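Long-range contact in soluble epoxide hydrolase (Bacillus megaterium, PDB 4INZ), which belongs to the epoxide hydrolases of the alpha/beta hydrolase fold, a large family of enzymes built round a central, mostly parallel beta-sheet: residues A124-I135 / P238-Q249. The protein carries 1 engineered substitution. Residues are numbered along the deposited sequence; the frame is centred on the assembly and turned at random.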
loop_
_atom_site.group_PDB
_atom_site.type_symbol
_atom_site.label_atom_id
_atom_site.label_comp_id
_atom_site.label_asym_id
_atom_site.label_seq_id
_atom_site.Cartn_x
_atom_site.Cartn_y
_atom_site.Cartn_z
ATOM N N ALA A 124 -9.201 -2.493 -7.893
ATOM C CA ALA A 124 -10.576 -1.999 -7.799
ATOM C C ALA A 124 -11.116 -1.585 -9.166
ATOM O O ALA A 124 -12.287 -1.812 -9.477
ATOM C CB ALA A 124 -10.666 -0.831 -6.811
ATOM N N TYR A 125 -10.263 -0.973 -9.980
ATOM C CA TYR A 125 -10.664 -0.556 -11.319
ATOM C C TYR A 125 -10.950 -1.758 -12.218
ATOM O O TYR A 125 -11.905 -1.754 -12.996
ATOM C CB TYR A 125 -9.588 0.330 -11.956
ATOM C CG TYR A 125 -9.787 1.817 -11.744
ATOM C CD1 TYR A 125 -10.510 2.582 -12.660
ATOM C CD2 TYR A 125 -9.246 2.461 -10.635
ATOM C CE1 TYR A 125 -10.691 3.944 -12.474
ATOM C CE2 TYR A 125 -9.424 3.821 -10.440
ATOM C CZ TYR A 125 -10.146 4.558 -11.363
ATOM O OH TYR A 125 -10.322 5.912 -11.170
ATOM N N ARG A 126 -10.116 -2.788 -12.112
ATOM C CA ARG A 126 -10.242 -3.952 -12.981
ATOM C C ARG A 126 -11.286 -4.940 -12.469
ATOM O O ARG A 126 -11.965 -5.600 -13.256
ATOM C CB ARG A 126 -8.893 -4.651 -13.148
ATOM C CG ARG A 126 -7.822 -3.801 -13.809
ATOM C CD ARG A 126 -6.545 -4.599 -14.031
ATOM N NE ARG A 126 -5.508 -3.803 -14.686
ATOM C CZ ARG A 126 -4.253 -4.210 -14.869
ATOM N NH1 ARG A 126 -3.871 -5.410 -14.441
ATOM N NH2 ARG A 126 -3.378 -3.415 -15.475
ATOM N N TYR A 127 -11.411 -5.039 -11.151
ATOM C CA TYR A 127 -12.335 -5.988 -10.540
ATOM C C TYR A 127 -13.238 -5.303 -9.520
ATOM O O TYR A 127 -13.272 -5.704 -8.355
ATOM C CB TYR A 127 -11.569 -7.115 -9.840
ATOM C CG TYR A 127 -10.759 -8.012 -10.752
ATOM C CD1 TYR A 127 -11.323 -9.152 -11.313
ATOM C CD2 TYR A 127 -9.425 -7.738 -11.027
ATOM C CE1 TYR A 127 -10.586 -9.985 -12.138
ATOM C CE2 TYR A 127 -8.678 -8.569 -11.849
ATOM C CZ TYR A 127 -9.263 -9.689 -12.402
ATOM O OH TYR A 127 -8.527 -10.519 -13.219
ATOM N N PRO A 128 -13.983 -4.277 -9.954
ATOM C CA PRO A 128 -14.807 -3.521 -9.006
ATOM C C PRO A 128 -15.822 -4.396 -8.276
ATOM O O PRO A 128 -16.264 -4.028 -7.191
ATOM C CB PRO A 128 -15.516 -2.495 -9.895
ATOM C CG PRO A 128 -15.450 -3.071 -11.277
ATOM C CD PRO A 128 -14.147 -3.792 -11.334
ATOM N N GLU A 129 -16.179 -5.537 -8.857
ATOM C CA GLU A 129 -17.156 -6.421 -8.232
ATOM C C GLU A 129 -16.571 -7.148 -7.015
ATOM O O GLU A 129 -17.306 -7.721 -6.210
ATOM C CB GLU A 129 -17.730 -7.416 -9.255
ATOM C CG GLU A 129 -16.778 -8.518 -9.702
ATOM C CD GLU A 129 -15.846 -8.098 -10.831
ATOM O OE1 GLU A 129 -15.876 -6.915 -11.237
ATOM O OE2 GLU A 129 -15.082 -8.966 -11.313
ATOM N N TYR A 130 -15.249 -7.117 -6.880
ATOM C CA TYR A 130 -14.584 -7.751 -5.748
ATOM C C TYR A 130 -14.422 -6.762 -4.595
ATOM O O TYR A 130 -14.009 -7.142 -3.501
ATOM C CB TYR A 130 -13.201 -8.252 -6.152
ATOM C CG TYR A 130 -13.161 -9.597 -6.850
ATOM C CD1 TYR A 130 -12.737 -10.741 -6.177
ATOM C CD2 TYR A 130 -13.519 -9.721 -8.184
ATOM C CE1 TYR A 130 -12.680 -11.976 -6.816
ATOM C CE2 TYR A 130 -13.465 -10.943 -8.830
ATOM C CZ TYR A 130 -13.049 -12.068 -8.141
ATOM O OH TYR A 130 -12.998 -13.285 -8.795
ATOM N N VAL A 131 -14.740 -5.495 -4.845
ATOM C CA VAL A 131 -14.507 -4.444 -3.857
ATOM C C VAL A 131 -15.791 -3.711 -3.454
ATOM O O VAL A 131 -16.293 -2.869 -4.196
ATOM C CB VAL A 131 -13.469 -3.425 -4.368
ATOM C CG1 VAL A 131 -13.113 -2.430 -3.270
ATOM C CG2 VAL A 131 -12.221 -4.142 -4.856
ATOM N N GLN A 132 -16.314 -4.029 -2.273
ATOM C CA GLN A 132 -17.513 -3.366 -1.767
ATOM C C GLN A 132 -17.253 -1.883 -1.533
ATOM O O GLN A 132 -18.034 -1.018 -1.944
ATOM C CB GLN A 132 -17.957 -4.005 -0.456
ATOM C CG GLN A 132 -18.217 -5.494 -0.545
ATOM C CD GLN A 132 -18.420 -6.112 0.818
ATOM O OE1 GLN A 132 -18.716 -7.299 0.936
ATOM N NE2 GLN A 132 -18.259 -5.304 1.862
ATOM N N LYS A 133 -16.154 -1.604 -0.844
ATOM C CA LYS A 133 -15.738 -0.240 -0.565
ATOM C C LYS A 133 -14.223 -0.217 -0.527
ATOM O O LYS A 133 -13.589 -1.216 -0.172
ATOM C CB LYS A 133 -16.276 0.236 0.788
ATOM C CG LYS A 133 -17.792 0.306 0.907
ATOM C CD LYS A 133 -18.172 0.995 2.211
ATOM C CE LYS A 133 -19.660 1.255 2.298
ATOM N NZ LYS A 133 -20.398 0.000 2.502
ATOM N N LEU A 134 -13.648 0.927 -0.882
ATOM C CA LEU A 134 -12.203 1.101 -0.891
ATOM C C LEU A 134 -11.798 2.202 0.077
ATOM O O LEU A 134 -12.363 3.300 0.046
ATOM C CB LEU A 134 -11.721 1.453 -2.300
ATOM C CG LEU A 134 -10.232 1.762 -2.446
ATOM C CD1 LEU A 134 -9.410 0.499 -2.218
ATOM C CD2 LEU A 134 -9.939 2.365 -3.831
ATOM N N ILE A 135 -10.827 1.902 0.940
ATOM C CA ILE A 135 -10.254 2.906 1.823
ATOM C C ILE A 135 -8.785 3.039 1.466
ATOM O O ILE A 135 -8.011 2.089 1.624
ATOM C CB ILE A 135 -10.397 2.509 3.301
ATOM C CG1 ILE A 135 -11.872 2.287 3.647
ATOM C CG2 ILE A 135 -9.769 3.573 4.200
ATOM C CD1 ILE A 135 -12.117 1.862 5.091
ATOM N N PRO A 238 -1.855 0.049 -16.754
ATOM C CA PRO A 238 -2.880 0.070 -17.805
ATOM C C PRO A 238 -4.292 -0.168 -17.282
ATOM O O PRO A 238 -4.524 -1.112 -16.526
ATOM C CB PRO A 238 -2.453 -1.076 -18.730
ATOM C CG PRO A 238 -0.981 -1.158 -18.550
ATOM C CD PRO A 238 -0.759 -0.877 -17.076
ATOM N N LEU A 239 -5.220 0.694 -17.690
ATOM C CA LEU A 239 -6.617 0.569 -17.302
ATOM C C LEU A 239 -7.540 0.860 -18.477
ATOM O O LEU A 239 -7.270 1.736 -19.297
ATOM C CB LEU A 239 -6.948 1.521 -16.150
ATOM C CG LEU A 239 -6.366 1.148 -14.786
ATOM C CD1 LEU A 239 -6.723 2.187 -13.727
ATOM C CD2 LEU A 239 -6.858 -0.225 -14.363
ATOM N N GLU A 240 -8.637 0.115 -18.532
ATOM C CA GLU A 240 -9.683 0.299 -19.528
ATOM C C GLU A 240 -10.571 1.490 -19.168
ATOM O O GLU A 240 -10.929 2.294 -20.026
ATOM C CB GLU A 240 -10.537 -0.970 -19.594
ATOM C CG GLU A 240 -11.214 -1.343 -18.249
ATOM C CD GLU A 240 -10.243 -1.433 -17.065
ATOM O OE1 GLU A 240 -10.375 -0.626 -16.108
ATOM O OE2 GLU A 240 -9.352 -2.317 -17.081
ATOM N N GLU A 241 -10.921 1.599 -17.890
ATOM C CA GLU A 241 -11.858 2.618 -17.428
ATOM C C GLU A 241 -11.174 3.757 -16.685
ATOM O O GLU A 241 -10.183 3.544 -15.986
ATOM C CB GLU A 241 -12.919 1.986 -16.526
ATOM C CG GLU A 241 -14.190 1.615 -17.256
ATOM C CD GLU A 241 -14.870 2.827 -17.856
ATOM O OE1 GLU A 241 -15.404 3.654 -17.083
ATOM O OE2 GLU A 241 -14.859 2.960 -19.099
ATOM N N GLU A 242 -11.719 4.963 -16.832
ATOM C CA GLU A 242 -11.209 6.133 -16.123
ATOM C C GLU A 242 -11.980 6.389 -14.835
ATOM O O GLU A 242 -11.464 7.013 -13.908
ATOM C CB GLU A 242 -11.280 7.381 -17.007
ATOM C CG GLU A 242 -10.263 7.413 -18.140
ATOM C CD GLU A 242 -10.099 8.801 -18.741
ATOM O OE1 GLU A 242 -11.014 9.642 -18.576
ATOM O OE2 GLU A 242 -9.049 9.056 -19.371
ATOM N N VAL A 243 -13.214 5.900 -14.779
ATOM C CA VAL A 243 -14.086 6.163 -13.638
ATOM C C VAL A 243 -14.327 4.920 -12.782
ATOM O O VAL A 243 -14.619 3.845 -13.302
ATOM C CB VAL A 243 -15.435 6.754 -14.097
ATOM C CG1 VAL A 243 -16.354 6.998 -12.909
ATOM C CG2 VAL A 243 -15.202 8.041 -14.860
ATOM N N LEU A 244 -14.185 5.077 -11.469
ATOM C CA LEU A 244 -14.463 4.010 -10.515
ATOM C C LEU A 244 -15.699 4.396 -9.705
ATOM O O LEU A 244 -15.700 5.426 -9.030
ATOM C CB LEU A 244 -13.265 3.812 -9.579
ATOM C CG LEU A 244 -13.445 2.812 -8.433
ATOM C CD1 LEU A 244 -13.644 1.400 -8.983
ATOM C CD2 LEU A 244 -12.260 2.864 -7.477
ATOM N N ASN A 245 -16.747 3.579 -9.764
ATOM C CA ASN A 245 -18.034 3.980 -9.199
ATOM C C ASN A 245 -18.377 3.503 -7.782
ATOM O O ASN A 245 -19.433 3.856 -7.247
ATOM C CB ASN A 245 -19.169 3.640 -10.167
ATOM C CG ASN A 245 -19.180 4.548 -11.373
ATOM O OD1 ASN A 245 -19.148 4.087 -12.514
ATOM N ND2 ASN A 245 -19.206 5.854 -11.126
ATOM N N ILE A 246 -17.494 2.721 -7.171
ATOM C CA ILE A 246 -17.753 2.216 -5.826
ATOM C C ILE A 246 -17.480 3.318 -4.806
ATOM O O ILE A 246 -16.821 4.302 -5.124
ATOM C CB ILE A 246 -16.868 0.999 -5.515
ATOM C CG1 ILE A 246 -15.399 1.422 -5.461
ATOM C CG2 ILE A 246 -17.091 -0.098 -6.563
ATOM C CD1 ILE A 246 -14.445 0.303 -5.101
ATOM N N PRO A 247 -18.000 3.168 -3.580
ATOM C CA PRO A 247 -17.723 4.169 -2.547
ATOM C C PRO A 247 -16.266 4.099 -2.108
ATOM O O PRO A 247 -15.755 3.008 -1.839
ATOM C CB PRO A 247 -18.639 3.747 -1.389
ATOM C CG PRO A 247 -19.673 2.852 -2.014
ATOM C CD PRO A 247 -18.942 2.141 -3.110
ATOM N N VAL A 248 -15.615 5.255 -2.033
ATOM C CA VAL A 248 -14.203 5.330 -1.681
ATOM C C VAL A 248 -13.965 6.376 -0.597
ATOM O O VAL A 248 -14.565 7.456 -0.614
ATOM C CB VAL A 248 -13.328 5.686 -2.900
ATOM C CG1 VAL A 248 -11.864 5.797 -2.493
ATOM C CG2 VAL A 248 -13.493 4.641 -3.996
ATOM N N GLN A 249 -13.090 6.037 0.346
ATOM C CA GLN A 249 -12.637 6.971 1.366
ATOM C C GLN A 249 -11.128 7.118 1.263
ATOM O O GLN A 249 -10.412 6.116 1.275
ATOM C CB GLN A 249 -12.969 6.453 2.766
ATOM C CG GLN A 249 -12.347 7.306 3.880
ATOM C CD GLN A 249 -13.127 8.585 4.138
ATOM O OE1 GLN A 249 -14.349 8.556 4.302
ATOM N NE2 GLN A 249 -12.426 9.711 4.173
#
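Tyr125 and the leucines Leu239 and Leu244 give a worked example of how a loop is clamped to a helix end by one aromatic ring. The tyrosine can be read outward from its root. Tyr125 CB rests against both methyls of Leu239, 3.7 Å from Leu239 CD2. CG and CD2 then meet Leu239 CD1, which forms a CH-pi contact over one face of the Tyr125 ring, 4.0 Å from the centroid. On the opposite face lies Leu244 CB, the second CH-pi partner, 20° off the ring normal, so the ring is sandwiched between the two leucines and its rotation is restricted. CD1 runs obliquely past Glu241 O, CE1 is closest to Glu242 O, and CE2 and CZ lie against Leu244 CB. At the tip, Tyr125 OH is hydrogen-bonded to His141 NE2, and Glu242 O lies 3.2 Å from that hydroxyl, near the ring plane.

In the alpha/beta hydrolase fold such a helix leads into the next parallel strand of the central sheet, and here residues 238-249 pass the C-terminal end of helix 115-126, then enter strand 248-253 beside strand 131-137, in parallel. Leu134 joins the strands with two backbone bonds, N to Pro247 O and O from Gln249 N (2.8 Å). Between helix end and sheet, Ile246 holds its CG1 between backbone N and carbonyl carbon (chi1 66°), which sends the CG1-CD1 arm to Val131, with Ile246 CD1 3.5 Å from Val131 CG1; Ile246 CG2 sits by the carbonyl oxygens of Val131 and Pro128.

The next residue after the tyrosine, Arg126, carries an extended chain from CG to NE past Leu239 CD2. Its NH2 donates a nearly straight bond, 166° at the hydrogen, to a lone pair of Pro238 O in the guanidinium plane; NE adds a weak one, and NH1 forms a salt bridge with Asp90.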